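PDB 6BQ6: thermospermine synthase from Medicago truncatula, which probably transfers an aminopropyl group from decarboxylated S-adenosylmethionine to spermidine, yielding thermospermine and methylthioadenosine in plant polyamine biosynthesis. Local coordinates for residues B[268-272]-B[273-277]; B[231-234]-B[235-239]. All coordinates share one frame; numbering follows the deposited sequence.

Contact 1: residues B[268-272]-B[273-277]; sequences LDLSA and EELDI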
loop_
_atom_site.group_PDB
_atom_site.type_symbol
_atom_site.label_atom_id
_atom_site.label_comp_id
_atom_site.label_asym_id
_atom_site.label_seq_id
_atom_site.Cartn_x
_atom_site.Cartn_y
_atom_site.Cartn_z
ATOM N N LEU B 268 26.750 13.006 35.278
ATOM C CA LEU B 268 25.408 13.286 34.725
ATOM C C LEU B 268 24.383 12.587 35.625
ATOM O O LEU B 268 23.861 11.534 35.287
ATOM C CB LEU B 268 25.316 12.764 33.314
ATOM C CG LEU B 268 26.248 13.363 32.257
ATOM C CD1 LEU B 268 26.351 12.417 31.070
ATOM C CD2 LEU B 268 25.713 14.715 31.838
ATOM N N ASP B 269 24.093 13.194 36.754
ATOM C CA ASP B 269 23.351 12.516 37.811
ATOM C C ASP B 269 22.616 13.591 38.564
ATOM O O ASP B 269 23.142 14.194 39.491
ATOM C CB ASP B 269 24.290 11.742 38.752
ATOM C CG ASP B 269 25.230 12.664 39.567
ATOM O OD1 ASP B 269 25.589 13.773 39.075
ATOM O OD2 ASP B 269 25.607 12.297 40.715
ATOM N N LEU B 270 21.444 13.911 38.090
ATOM C CA LEU B 270 20.578 14.846 38.741
ATOM C C LEU B 270 19.268 14.177 38.999
ATOM O O LEU B 270 18.800 13.327 38.225
ATOM C CB LEU B 270 20.385 16.076 37.888
ATOM C CG LEU B 270 21.605 16.980 37.789
ATOM C CD1 LEU B 270 21.232 18.135 36.897
ATOM C CD2 LEU B 270 22.056 17.484 39.157
ATOM N N SER B 271 18.648 14.575 40.097
ATOM C CA SER B 271 17.356 14.039 40.434
ATOM C C SER B 271 16.289 14.741 39.587
ATOM O O SER B 271 16.493 15.840 39.079
ATOM C CB SER B 271 17.068 14.281 41.944
ATOM O OG SER B 271 16.905 15.662 42.207
ATOM N N ALA B 272 15.128 14.109 39.528
ATOM C CA ALA B 272 13.943 14.721 38.946
ATOM C C ALA B 272 13.705 16.118 39.467
ATOM O O ALA B 272 13.501 17.047 38.719
ATOM C CB ALA B 272 12.729 13.862 39.189
ATOM N N GLU B 273 13.755 16.291 40.777
ATOM C CA GLU B 273 13.410 17.594 41.313
ATOM C C GLU B 273 14.433 18.654 40.981
ATOM O O GLU B 273 14.059 19.775 40.734
ATOM C CB GLU B 273 13.202 17.533 42.827
ATOM C CG GLU B 273 12.017 16.707 43.275
ATOM C CD GLU B 273 12.233 15.223 43.188
ATOM O OE1 GLU B 273 13.383 14.753 43.066
ATOM O OE2 GLU B 273 11.255 14.472 43.203
ATOM N N GLU B 274 15.717 18.310 41.001
ATOM C CA GLU B 274 16.747 19.278 40.617
ATOM C C GLU B 274 16.616 19.693 39.159
ATOM O O GLU B 274 16.711 20.867 38.816
ATOM C CB GLU B 274 18.171 18.776 40.901
ATOM C CG GLU B 274 19.282 19.821 40.611
ATOM C CD GLU B 274 18.993 21.273 41.060
ATOM O OE1 GLU B 274 18.321 21.522 42.086
ATOM O OE2 GLU B 274 19.482 22.201 40.393
ATOM N N LEU B 275 16.328 18.721 38.297
ATOM C CA LEU B 275 15.989 19.067 36.940
ATOM C C LEU B 275 14.800 20.019 36.839
ATOM O O LEU B 275 14.858 20.962 36.090
ATOM C CB LEU B 275 15.682 17.795 36.107
ATOM C CG LEU B 275 16.911 16.976 35.820
ATOM C CD1 LEU B 275 16.567 15.595 35.294
ATOM C CD2 LEU B 275 17.815 17.686 34.829
ATOM N N ASP B 276 13.709 19.770 37.584
ATOM C CA ASP B 276 12.549 20.702 37.506
ATOM C C ASP B 276 12.894 22.120 37.962
ATOM O O ASP B 276 12.425 23.106 37.387
ATOM C CB ASP B 276 11.353 20.199 38.296
ATOM C CG ASP B 276 10.704 18.989 37.655
ATOM O OD1 ASP B 276 10.729 18.880 36.397
ATOM O OD2 ASP B 276 10.167 18.127 38.402
ATOM N N ILE B 277 13.736 22.187 38.971
ATOM C CA ILE B 277 14.196 23.498 39.492
ATOM C C ILE B 277 14.963 24.252 38.452
ATOM O O ILE B 277 14.699 25.425 38.232
ATOM C CB ILE B 277 15.012 23.358 40.780
ATOM C CG1 ILE B 277 14.052 23.020 41.929
ATOM C CG2 ILE B 277 15.722 24.677 41.129
ATOM C CD1 ILE B 277 14.728 22.411 43.121
#
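Glu-273, in the first turn of helix 272-282, folds its carboxylate back toward the residues before it: its chain bends at chi2 (75°), and OE1 comes to 3.7 Å from OG of Ser-271 and 4.0 Å from CB of Ala-272. At Glu-274 the helix start is capped. Ser-271 is the N-cap, and its OG accepts from the backbone N of Glu-274 over 3.1 Å, a capping bond that is nearly straight at 165°. The hydroxyl can face that N-H because OG sits between the backbone N and the carbonyl carbon (chi1 68°). CG of Glu-274 rests against CD2 of Leu-270 at 3.9 Å, while OE2 continues along the helix to a salt bridge with Arg-278. Leu-275 then donates its N to O of Ser-271 at 3.0 Å, the first regular helical bond, and its CD2 meets CD1 of Leu-270 at 4.0 Å. Both leucines also lie on His-98 of helix 84-98, so the apolar side of the turn faces that helix. Asp-276 bonds through its N to O of Ala-272, also at 3.0 Å, and OD1 accepts from the backbone N of Gly-292. The serine hydroxyl thus satisfies an N-H that lacks an i-4 helical carbonyl partner at this end, the leucine pair packs the incoming loop on the first turn, and the acidic side chains here probably suit the positive end of the helix dipole.

Contact 2: residues B[231-234]-B[235-239]; sequences SCIY and NTLRQ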
loop_
_atom_site.group_PDB
_atom_site.type_symbol
_atom_site.label_atom_id
_atom_site.label_comp_id
_atom_site.label_asym_id
_atom_site.label_seq_id
_atom_site.Cartn_x
_atom_site.Cartn_y
_atom_site.Cartn_z
ATOM N N SER B 231 22.369 0.874 20.404
ATOM C CA SER B 231 23.379 0.233 21.229
ATOM C C SER B 231 24.813 0.488 20.775
ATOM O O SER B 231 25.694 0.631 21.614
ATOM C CB SER B 231 23.190 -1.271 21.300
ATOM O OG SER B 231 23.102 -1.820 20.012
ATOM N N CYS B 232 25.025 0.529 19.461
ATOM C CA CYS B 232 26.332 0.862 18.893
ATOM C C CYS B 232 26.833 2.263 19.227
ATOM O O CYS B 232 27.988 2.468 19.538
ATOM C CB CYS B 232 26.257 0.726 17.391
ATOM S SG CYS B 232 25.720 -0.905 16.828
ATOM N N ILE B 233 25.927 3.219 19.123
ATOM C CA ILE B 233 26.235 4.597 19.494
ATOM C C ILE B 233 26.577 4.688 20.989
ATOM O O ILE B 233 27.562 5.276 21.386
ATOM C CB ILE B 233 25.069 5.526 19.141
ATOM C CG1 ILE B 233 24.949 5.677 17.607
ATOM C CG2 ILE B 233 25.299 6.901 19.768
ATOM C CD1 ILE B 233 23.763 6.450 17.131
ATOM N N TYR B 234 25.756 4.072 21.834
ATOM C CA TYR B 234 26.063 3.998 23.227
ATOM C C TYR B 234 27.468 3.417 23.477
ATOM O O TYR B 234 28.264 3.973 24.183
ATOM C CB TYR B 234 24.990 3.182 23.979
ATOM C CG TYR B 234 25.373 2.879 25.384
ATOM C CD1 TYR B 234 25.323 3.839 26.366
ATOM C CD2 TYR B 234 25.848 1.600 25.742
ATOM C CE1 TYR B 234 25.732 3.559 27.672
ATOM C CE2 TYR B 234 26.240 1.314 27.020
ATOM C CZ TYR B 234 26.173 2.271 28.003
ATOM O OH TYR B 234 26.588 1.993 29.293
ATOM N N ASN B 235 27.741 2.272 22.894
ATOM C CA ASN B 235 29.032 1.640 23.134
ATOM C C ASN B 235 30.210 2.439 22.608
ATOM O O ASN B 235 31.273 2.461 23.240
ATOM C CB ASN B 235 29.072 0.216 22.582
ATOM C CG ASN B 235 30.282 -0.567 23.110
ATOM O OD1 ASN B 235 30.513 -0.603 24.324
ATOM N ND2 ASN B 235 31.089 -1.149 22.196
ATOM N N THR B 236 30.034 3.071 21.457
ATOM C CA THR B 236 31.094 3.898 20.888
ATOM C C THR B 236 31.392 5.033 21.850
ATOM O O THR B 236 32.556 5.288 22.214
ATOM C CB THR B 236 30.740 4.372 19.479
ATOM O OG1 THR B 236 30.472 3.230 18.639
ATOM C CG2 THR B 236 31.868 5.177 18.878
ATOM N N LEU B 237 30.341 5.709 22.341
ATOM C CA LEU B 237 30.557 6.773 23.316
ATOM C C LEU B 237 31.179 6.291 24.633
ATOM O O LEU B 237 31.949 7.024 25.237
ATOM C CB LEU B 237 29.264 7.547 23.569
ATOM C CG LEU B 237 28.832 8.451 22.420
ATOM C CD1 LEU B 237 27.371 8.856 22.549
ATOM C CD2 LEU B 237 29.714 9.660 22.321
ATOM N N ARG B 238 30.858 5.068 25.066
ATOM C CA ARG B 238 31.397 4.508 26.307
ATOM C C ARG B 238 32.921 4.327 26.185
ATOM O O ARG B 238 33.668 4.338 27.186
ATOM C CB ARG B 238 30.679 3.159 26.585
ATOM C CG ARG B 238 31.047 2.498 27.878
ATOM C CD ARG B 238 30.036 1.412 28.263
ATOM N NE ARG B 238 29.825 0.374 27.237
ATOM C CZ ARG B 238 29.310 -0.842 27.487
ATOM N NH1 ARG B 238 29.111 -1.728 26.516
ATOM N NH2 ARG B 238 28.995 -1.170 28.731
ATOM N N GLN B 239 33.407 4.235 24.964
ATOM C CA GLN B 239 34.884 4.132 24.760
ATOM C C GLN B 239 35.625 5.455 24.907
ATOM O O GLN B 239 36.864 5.482 24.893
ATOM C CB GLN B 239 35.213 3.613 23.346
ATOM C CG GLN B 239 34.527 2.338 22.910
ATOM C CD GLN B 239 34.556 1.268 23.962
ATOM O OE1 GLN B 239 35.634 0.937 24.491
ATOM N NE2 GLN B 239 33.398 0.707 24.288
#
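Tyr-234 and Arg-238, one turn apart on helix 230-238, meet as ring and guanidinium. CE2 of Tyr-234 stands 3.7 Å above the guanidinium plane of Arg-238, over its centre, with the two planes 43° apart; the phenol OH lies 3.6 Å from CD of Arg-238. Tyr-234 reaches it with CG anti to the backbone N (chi1 170°), and the arginine chain, bent at chi3, brings its head back toward Asn-235.

Polar bonds fix that head. NH1 and NE of Arg-238 grip Asn-235 side-on, both on OD1, at 2.8 Å and 3.1 Å; OD1 lies close to the guanidinium plane, with NE in its carbonyl plane and NH1 above it. NH1 also bonds O of Asn-310, and ND2 of Asn-235 reaches O of His-314, so this face is tied to the C-terminal part of the chain. OG1 of Thr-236 donates to O of Cys-232 at 2.7 Å, while its own backbone N reaches the same oxygen from the opposite face of the carbonyl plane. OG1 also bonds N of Tyr-316. With an alanine in place of Arg-238, OD1 of Asn-235 would probably lose both donors, CE2 of Tyr-234 the group it lies against, and the helix its tie to Asn-310.

The apolar pair sits elsewhere round the helix: CG2 of Ile-233 lies 4.0 Å from CD1 of Leu-237, the side chains parallel, both against strands 212-220 and 256-264 of the Rossmann-like sheet. Chemically, then, the helix is two-sided, greasy toward the sheet and hydrogen-bonding toward the C-terminal segment.

How the contacts relate
Contact 2 closes before contact 1 opens, and strands 243-251 and 256-264 separate them in the chain. Their centres are 24 Å apart and their nearest atoms about 9 Å, with no touch; the mixed sheet links them instead. Leu-268 of contact 1 rests on strand 243-251, at the edge of that sheet, whereas Ile-233 and Leu-237 of contact 2 pack on the adjoining strand 256-264. Contact 2 lies nearer the chemistry: the side chain of Ile-233 is about 10 Å from the bound thermospermine and about 11 Å from that of Asp-181, the predicted proton acceptor. Contact 1 sits on the surface, away from the annotated sites.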